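Local structure of putative general stress protein 26 (Jannaschia sp., 2QEA) at residues 27-32 and 64-69; 92-97 and 107-112. The protein is of unproven function but belongs to the pyridoxamine 5'-phosphate oxidase-like family of the FMN-binding clan, and so may be a flavin-dependent oxidoreductase. All coordinates share one frame; numbering follows the deposited sequence.

Interaction 1: 27-32 and 64-69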
ATOM      1  N   GLY A  27      -3.619  -1.943  16.815  1.00 53.37           N
ATOM      2  CA  GLY A  27      -3.504  -2.996  15.807  1.00 53.38           C
ATOM      3  C   GLY A  27      -2.651  -2.628  14.606  1.00 53.24           C
ATOM      4  O   GLY A  27      -1.815  -1.721  14.676  1.00 53.92           O
ATOM      5  N   ARG A  28      -2.880  -3.343  13.507  1.00 52.56           N
ATOM      6  CA  ARG A  28      -2.185  -3.128  12.237  1.00 51.71           C
ATOM      7  C   ARG A  28      -3.114  -2.493  11.204  1.00 50.38           C
ATOM      8  O   ARG A  28      -4.324  -2.378  11.426  1.00 49.82           O
ATOM      9  CB  ARG A  28      -1.637  -4.455  11.714  1.00 52.27           C
ATOM     10  CG  ARG A  28      -0.570  -5.067  12.611  1.00 53.42           C
ATOM     11  CD  ARG A  28       0.195  -6.153  11.880  1.00 57.31           C
ATOM     12  NE  ARG A  28       1.227  -6.767  12.714  1.00 58.14           N
ATOM     13  CZ  ARG A  28       1.045  -7.758  13.597  1.00 59.04           C
ATOM     14  NH1 ARG A  28      -0.159  -8.302  13.826  1.00 59.98           N
ATOM     15  NH2 ARG A  28       2.096  -8.211  14.280  1.00 60.19           N
ATOM     16  N   LEU A  29      -2.529  -2.065  10.086  1.00 49.55           N
ATOM     17  CA  LEU A  29      -3.282  -1.458   8.981  1.00 48.77           C
ATOM     18  C   LEU A  29      -4.040  -2.558   8.223  1.00 47.83           C
ATOM     19  O   LEU A  29      -3.496  -3.650   8.023  1.00 47.53           O
ATOM     20  CB  LEU A  29      -2.348  -0.718   8.015  1.00 48.75           C
ATOM     21  CG  LEU A  29      -1.460   0.406   8.565  1.00 48.17           C
ATOM     22  CD1 LEU A  29      -0.425   0.821   7.523  1.00 46.68           C
ATOM     23  CD2 LEU A  29      -2.292   1.600   9.009  1.00 44.86           C
ATOM     24  N   ILE A  30      -5.283  -2.262   7.822  1.00 46.95           N
ATOM     25  CA  ILE A  30      -6.149  -3.195   7.069  1.00 46.16           C
ATOM     26  C   ILE A  30      -6.589  -2.564   5.737  1.00 46.02           C
ATOM     27  O   ILE A  30      -6.695  -1.331   5.659  1.00 45.58           O
ATOM     28  CB  ILE A  30      -7.390  -3.650   7.900  1.00 46.15           C
ATOM     29  CG1 ILE A  30      -8.313  -2.472   8.272  1.00 46.70           C
ATOM     30  CG2 ILE A  30      -6.930  -4.390   9.155  1.00 42.92           C
ATOM     31  CD1 ILE A  30      -9.586  -2.898   8.990  1.00 45.85           C
ATOM     32  N   PRO A  31      -6.866  -3.395   4.700  1.00 45.63           N
ATOM     33  CA  PRO A  31      -7.293  -2.843   3.407  1.00 45.41           C
ATOM     34  C   PRO A  31      -8.703  -2.224   3.439  1.00 45.52           C
ATOM     35  O   PRO A  31      -9.631  -2.843   3.969  1.00 45.45           O
ATOM     36  CB  PRO A  31      -7.248  -4.059   2.473  1.00 45.07           C
ATOM     37  CG  PRO A  31      -7.478  -5.211   3.358  1.00 45.63           C
ATOM     38  CD  PRO A  31      -6.801  -4.871   4.650  1.00 45.58           C
HETATM   39  N   MSE A  32      -8.825  -1.004   2.905  1.00 45.73           N
HETATM   40  CA  MSE A  32     -10.092  -0.250   2.812  1.00 45.97           C
HETATM   41  C   MSE A  32     -10.203   0.407   1.431  1.00 46.24           C
HETATM   42  O   MSE A  32      -9.189   0.598   0.760  1.00 46.03           O
HETATM   43  CB  MSE A  32     -10.145   0.842   3.882  1.00 45.95           C
HETATM   44  CG  MSE A  32     -10.068   0.348   5.316  1.00 46.51           C
HETATM   45 SE   MSE A  32     -11.618  -0.691   5.847  0.75 51.78          SE
HETATM   46  CE  MSE A  32     -12.919   0.762   5.920  1.00 42.01           C
ATOM     47  N   PRO A  64      -6.054  10.048  16.081  1.00 47.89           N
ATOM     48  CA  PRO A  64      -4.941  10.081  15.114  1.00 47.67           C
ATOM     49  C   PRO A  64      -4.874   8.773  14.316  1.00 47.80           C
ATOM     50  O   PRO A  64      -4.985   7.690  14.903  1.00 47.65           O
ATOM     51  CB  PRO A  64      -3.696  10.241  16.002  1.00 47.57           C
ATOM     52  CG  PRO A  64      -4.195  10.827  17.256  1.00 47.57           C
ATOM     53  CD  PRO A  64      -5.561  10.262  17.459  1.00 47.73           C
ATOM     54  N   ALA A  65      -4.725   8.886  12.997  1.00 47.65           N
ATOM     55  CA  ALA A  65      -4.735   7.727  12.105  1.00 47.56           C
ATOM     56  C   ALA A  65      -3.692   7.801  11.001  1.00 47.16           C
ATOM     57  O   ALA A  65      -3.127   8.865  10.723  1.00 47.35           O
ATOM     58  CB  ALA A  65      -6.119   7.574  11.499  1.00 47.33           C
ATOM     59  N   GLN A  66      -3.464   6.643  10.382  1.00 46.81           N
ATOM     60  CA  GLN A  66      -2.526   6.479   9.277  1.00 46.09           C
ATOM     61  C   GLN A  66      -3.265   5.883   8.080  1.00 46.08           C
ATOM     62  O   GLN A  66      -4.124   5.017   8.253  1.00 46.26           O
ATOM     63  CB  GLN A  66      -1.384   5.547   9.682  1.00 45.59           C
ATOM     64  CG  GLN A  66      -0.266   5.416   8.639  1.00 44.61           C
ATOM     65  CD  GLN A  66       0.839   4.458   9.047  1.00 45.67           C
ATOM     66  OE1 GLN A  66       0.752   3.766  10.064  1.00 47.58           O
ATOM     67  NE2 GLN A  66       1.889   4.410   8.242  1.00 43.22           N
ATOM     68  N   PHE A  67      -2.921   6.358   6.882  1.00 46.03           N
ATOM     69  CA  PHE A  67      -3.464   5.832   5.630  1.00 46.11           C
ATOM     70  C   PHE A  67      -2.323   5.715   4.624  1.00 46.09           C
ATOM     71  O   PHE A  67      -1.749   6.726   4.221  1.00 45.63           O
ATOM     72  CB  PHE A  67      -4.595   6.709   5.095  1.00 46.50           C
ATOM     73  CG  PHE A  67      -5.258   6.153   3.861  1.00 46.50           C
ATOM     74  CD1 PHE A  67      -5.913   4.916   3.909  1.00 46.94           C
ATOM     75  CD2 PHE A  67      -5.253   6.869   2.656  1.00 46.97           C
ATOM     76  CE1 PHE A  67      -6.534   4.385   2.766  1.00 46.73           C
ATOM     77  CE2 PHE A  67      -5.880   6.354   1.509  1.00 46.46           C
ATOM     78  CZ  PHE A  67      -6.526   5.113   1.567  1.00 46.10           C
ATOM     79  N   VAL A  68      -2.001   4.477   4.245  1.00 46.95           N
ATOM     80  CA  VAL A  68      -0.907   4.174   3.327  1.00 46.83           C
ATOM     81  C   VAL A  68      -1.485   3.785   1.966  1.00 47.59           C
ATOM     82  O   VAL A  68      -2.420   2.980   1.900  1.00 48.86           O
ATOM     83  CB  VAL A  68      -0.017   3.045   3.889  1.00 46.76           C
ATOM     84  CG1 VAL A  68       1.117   2.709   2.933  1.00 47.12           C
ATOM     85  CG2 VAL A  68       0.548   3.445   5.245  1.00 46.81           C
ATOM     86  N   VAL A  69      -0.925   4.365   0.900  1.00 47.76           N
ATOM     87  CA  VAL A  69      -1.322   4.096  -0.488  1.00 47.65           C
ATOM     88  C   VAL A  69      -0.094   3.623  -1.279  1.00 48.17           C
ATOM     89  O   VAL A  69       1.016   4.119  -1.064  1.00 48.15           O
ATOM     90  CB  VAL A  69      -1.920   5.365  -1.163  1.00 48.14           C
ATOM     91  CG1 VAL A  69      -2.300   5.099  -2.628  1.00 46.17           C
ATOM     92  CG2 VAL A  69      -3.132   5.855  -0.396  1.00 46.31           C
TER

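Interaction 2: 92-97 and 107-112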
ATOM      1  N   ALA A  92     -22.360  13.357   1.761  1.00 51.85           N
ATOM      2  CA  ALA A  92     -21.156  12.557   1.480  1.00 51.48           C
ATOM      3  C   ALA A  92     -21.476  11.063   1.349  1.00 50.79           C
ATOM      4  O   ALA A  92     -20.933  10.396   0.467  1.00 50.31           O
ATOM      5  CB  ALA A  92     -20.093  12.777   2.561  1.00 51.74           C
ATOM      6  N   LEU A  93     -22.354  10.557   2.224  1.00 50.45           N
ATOM      7  CA  LEU A  93     -22.801   9.147   2.205  1.00 50.20           C
ATOM      8  C   LEU A  93     -23.425   8.762   0.861  1.00 50.07           C
ATOM      9  O   LEU A  93     -23.049   7.749   0.282  1.00 49.59           O
ATOM     10  CB  LEU A  93     -23.802   8.877   3.343  1.00 50.18           C
ATOM     11  CG  LEU A  93     -24.391   7.469   3.533  1.00 50.26           C
ATOM     12  CD1 LEU A  93     -23.303   6.414   3.691  1.00 48.85           C
ATOM     13  CD2 LEU A  93     -25.325   7.453   4.734  1.00 49.97           C
ATOM     14  N   ASP A  94     -24.342   9.596   0.370  1.00 50.80           N
ATOM     15  CA  ASP A  94     -25.039   9.367  -0.910  1.00 51.47           C
ATOM     16  C   ASP A  94     -24.128   9.531  -2.146  1.00 51.67           C
ATOM     17  O   ASP A  94     -24.308   8.818  -3.139  1.00 51.63           O
ATOM     18  CB  ASP A  94     -26.269  10.294  -1.020  1.00 51.59           C
ATOM     19  CG  ASP A  94     -27.182   9.963  -2.208  1.00 53.23           C
ATOM     20  OD1 ASP A  94     -27.256   8.789  -2.637  1.00 56.08           O
ATOM     21  OD2 ASP A  94     -27.856  10.891  -2.700  1.00 55.43           O
ATOM     22  N   GLU A  95     -23.174  10.466  -2.085  1.00 51.89           N
ATOM     23  CA  GLU A  95     -22.232  10.718  -3.194  1.00 52.31           C
ATOM     24  C   GLU A  95     -21.278   9.541  -3.435  1.00 51.90           C
ATOM     25  O   GLU A  95     -21.052   9.157  -4.586  1.00 51.73           O
ATOM     26  CB  GLU A  95     -21.405  11.990  -2.933  1.00 52.65           C
ATOM     27  CG  GLU A  95     -20.497  12.454  -4.103  1.00 52.81           C
ATOM     28  CD  GLU A  95     -19.517  13.555  -3.710  1.00 53.71           C
ATOM     29  OE1 GLU A  95     -19.795  14.316  -2.758  1.00 57.06           O
ATOM     30  OE2 GLU A  95     -18.459  13.659  -4.367  1.00 56.47           O
ATOM     31  N   PHE A  96     -20.724   8.992  -2.350  1.00 51.74           N
ATOM     32  CA  PHE A  96     -19.753   7.880  -2.414  1.00 51.55           C
ATOM     33  C   PHE A  96     -20.334   6.456  -2.300  1.00 51.41           C
ATOM     34  O   PHE A  96     -19.567   5.487  -2.246  1.00 51.47           O
ATOM     35  CB  PHE A  96     -18.648   8.116  -1.374  1.00 51.37           C
ATOM     36  CG  PHE A  96     -17.931   9.430  -1.558  1.00 51.32           C
ATOM     37  CD1 PHE A  96     -17.251   9.704  -2.754  1.00 51.12           C
ATOM     38  CD2 PHE A  96     -17.930  10.401  -0.550  1.00 52.24           C
ATOM     39  CE1 PHE A  96     -16.592  10.926  -2.949  1.00 52.17           C
ATOM     40  CE2 PHE A  96     -17.273  11.631  -0.730  1.00 52.85           C
ATOM     41  CZ  PHE A  96     -16.597  11.893  -1.931  1.00 53.19           C
ATOM     42  N   TRP A  97     -21.666   6.326  -2.301  1.00 50.91           N
ATOM     43  CA  TRP A  97     -22.330   5.020  -2.238  1.00 50.62           C
ATOM     44  C   TRP A  97     -22.273   4.370  -3.628  1.00 51.05           C
ATOM     45  O   TRP A  97     -22.451   5.059  -4.640  1.00 51.62           O
ATOM     46  CB  TRP A  97     -23.783   5.168  -1.774  1.00 49.95           C
ATOM     47  CG  TRP A  97     -24.429   3.882  -1.420  1.00 49.77           C
ATOM     48  CD1 TRP A  97     -25.272   3.152  -2.198  1.00 48.77           C
ATOM     49  CD2 TRP A  97     -24.275   3.155  -0.194  1.00 50.00           C
ATOM     50  NE1 TRP A  97     -25.667   2.020  -1.533  1.00 49.11           N
ATOM     51  CE2 TRP A  97     -25.072   1.992  -0.299  1.00 49.26           C
ATOM     52  CE3 TRP A  97     -23.550   3.378   0.990  1.00 49.55           C
ATOM     53  CZ2 TRP A  97     -25.160   1.037   0.733  1.00 49.00           C
ATOM     54  CZ3 TRP A  97     -23.637   2.427   2.028  1.00 49.08           C
ATOM     55  CH2 TRP A  97     -24.437   1.269   1.884  1.00 48.59           C
ATOM     56  N   GLY A 107     -29.627  -3.441   3.464  1.00 54.69           N
ATOM     57  CA  GLY A 107     -30.610  -2.370   3.694  1.00 54.79           C
ATOM     58  C   GLY A 107     -30.299  -1.003   3.093  1.00 54.89           C
ATOM     59  O   GLY A 107     -30.779   0.009   3.613  1.00 54.46           O
ATOM     60  N   GLY A 108     -29.514  -0.960   2.011  1.00 55.29           N
ATOM     61  CA  GLY A 108     -29.138   0.298   1.350  1.00 55.65           C
ATOM     62  C   GLY A 108     -28.196   1.153   2.183  1.00 56.27           C
ATOM     63  O   GLY A 108     -27.523   0.641   3.085  1.00 56.35           O
ATOM     64  N   GLN A 109     -28.134   2.450   1.868  1.00 56.77           N
ATOM     65  CA  GLN A 109     -27.294   3.400   2.628  1.00 57.34           C
ATOM     66  C   GLN A 109     -27.873   3.731   4.014  1.00 57.96           C
ATOM     67  O   GLN A 109     -27.120   4.137   4.906  1.00 58.18           O
ATOM     68  CB  GLN A 109     -26.968   4.664   1.815  1.00 57.24           C
ATOM     69  CG  GLN A 109     -28.116   5.618   1.511  1.00 57.66           C
ATOM     70  CD  GLN A 109     -27.689   6.761   0.597  1.00 57.80           C
ATOM     71  OE1 GLN A 109     -27.842   7.934   0.942  1.00 61.06           O
ATOM     72  NE2 GLN A 109     -27.129   6.422  -0.560  1.00 55.46           N
ATOM     73  N   HIS A 110     -29.190   3.559   4.182  1.00 58.70           N
ATOM     74  CA  HIS A 110     -29.878   3.732   5.467  1.00 59.25           C
ATOM     75  C   HIS A 110     -30.090   2.326   6.056  1.00 59.06           C
ATOM     76  O   HIS A 110     -31.217   1.824   6.142  1.00 59.68           O
ATOM     77  CB  HIS A 110     -31.197   4.501   5.292  1.00 59.75           C
ATOM     78  CG  HIS A 110     -31.017   5.891   4.758  1.00 61.81           C
ATOM     79  ND1 HIS A 110     -30.548   6.931   5.532  1.00 62.78           N
ATOM     80  CD2 HIS A 110     -31.250   6.413   3.531  1.00 63.01           C
ATOM     81  CE1 HIS A 110     -30.493   8.031   4.804  1.00 62.78           C
ATOM     82  NE2 HIS A 110     -30.915   7.744   3.585  1.00 63.32           N
ATOM     83  N   ASP A 111     -28.965   1.703   6.417  1.00 58.33           N
ATOM     84  CA  ASP A 111     -28.881   0.365   7.025  1.00 57.55           C
ATOM     85  C   ASP A 111     -28.281   0.593   8.429  1.00 56.88           C
ATOM     86  O   ASP A 111     -27.391   1.440   8.566  1.00 56.94           O
ATOM     87  CB  ASP A 111     -27.988  -0.522   6.135  1.00 57.42           C
ATOM     88  CG  ASP A 111     -27.812  -1.955   6.651  1.00 57.32           C
ATOM     89  OD1 ASP A 111     -27.222  -2.166   7.731  1.00 57.34           O
ATOM     90  OD2 ASP A 111     -28.207  -2.892   5.925  1.00 58.33           O
ATOM     91  N   PRO A 112     -28.756  -0.145   9.468  1.00 56.22           N
ATOM     92  CA  PRO A 112     -28.223   0.066  10.833  1.00 55.56           C
ATOM     93  C   PRO A 112     -26.718  -0.157  11.007  1.00 54.72           C
ATOM     94  O   PRO A 112     -26.103   0.542  11.805  1.00 54.51           O
ATOM     95  CB  PRO A 112     -29.007  -0.946  11.683  1.00 55.53           C
ATOM     96  CG  PRO A 112     -29.495  -1.958  10.719  1.00 56.16           C
ATOM     97  CD  PRO A 112     -29.791  -1.196   9.472  1.00 56.16           C
TER

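Interaction 1: 27-32 and 64-69
L29 buries the largest share of this contact: its two methyl groups reach across to strand 63-71 and rest on Q66 and V68, residues two apart whose CB atoms both face segment 27-32. The first torsion of L29 sets CG beside its own backbone N and anti to the carbonyl carbon (chi1 -58°), which sends the branched end at the strand. CD1 then lies 3.6 Å from CG2 of V68, an apolar methyl-to-methyl touch. The second methyl, CD2, sits 3.9 Å from OE1 of Q66, with CB of Q66 at 4.1 Å; these are van der Waals distances.

The extended chain of Q66 (chi1 -174°, chi2 -179°) crosses the leucine at about a right angle, and CB, CD and OE1 all come near the leucine methyls. NE2 is hydrogen-bonded to OD1 of D79 of the same chain, while the OE1 side of the same amide lies against L29. The second subunit adds to the site: D79 of that subunit accepts a hydrogen bond from the backbone N of L29, and M20 of that subunit packs on V68.

The buried area is modest, 169 Å² over both sides, and the CA atoms of L29 and Q66 stand 8.0 Å apart, too far for backbone pairing. That spacing has a topological reason within the antiparallel sheet, which is consistent with the split barrel of PNPOx-like proteins. Strand 19-23 pairs with both 30-32 and 63-71, and its M20 also touches L29; strand 76-87, which carries D79, pairs with 63-71 in turn.

Interaction 2: 92-97 and 107-112
Q109 lies over the W97 indole in a CH-pi contact that joins the end of helix 90-95 to the loop leading into strand 114-129, at the surface of the domain. The CA of Q109 stands 3.6 Å from the centroid of the six-membered ring and 11° off its normal, hence squarely over the face. Its CB covers the same face, 3.7 Å from CD2 of W97, while the carbonyl O of G108 approaches CZ2 of W97 obliquely at 3.4 Å. L93 approaches the backbone of Q109, its CD2 lying 3.8 Å from the carbonyl O of Q109.

Beyond the ring, Q109 reaches the helix. CG lies between the backbone N and the carbonyl carbon (chi1 68°), and from there the extended chain carries the amide to D94. The indole also packs on V114, I47 and F105, with NE1 making a weak hydrogen bond to D102. Within the loop, the N of G107 donates to OD2 of D111 at 2.9 Å, which draws the turn together.

The hydrogen bond across the segments runs from NE2 of Q109 to OD1 of D94, 3.2 Å long, meeting that oxygen on its anti side but 33° out of the carboxylate plane.

Overall arrangement
Interaction 1 is complete in the sequence before interaction 2 begins, and both belong to the PNPOx-like part of the chain. Their centres are 22 Å apart and the nearest atoms about 11 Å, so they do not touch. Their depths differ: the centre of 27-32 with 64-69 is 10 Å from the chain centre and meets the second subunit, whereas that of 92-97 with 107-112 is 19 Å out and meets no other chain. Strand 44-49 bridges them, M32 packing on its F46 and T48, and W97 on its I47. The calcium ions are bound by D11, E14 and D38, none of which belongs to either interaction.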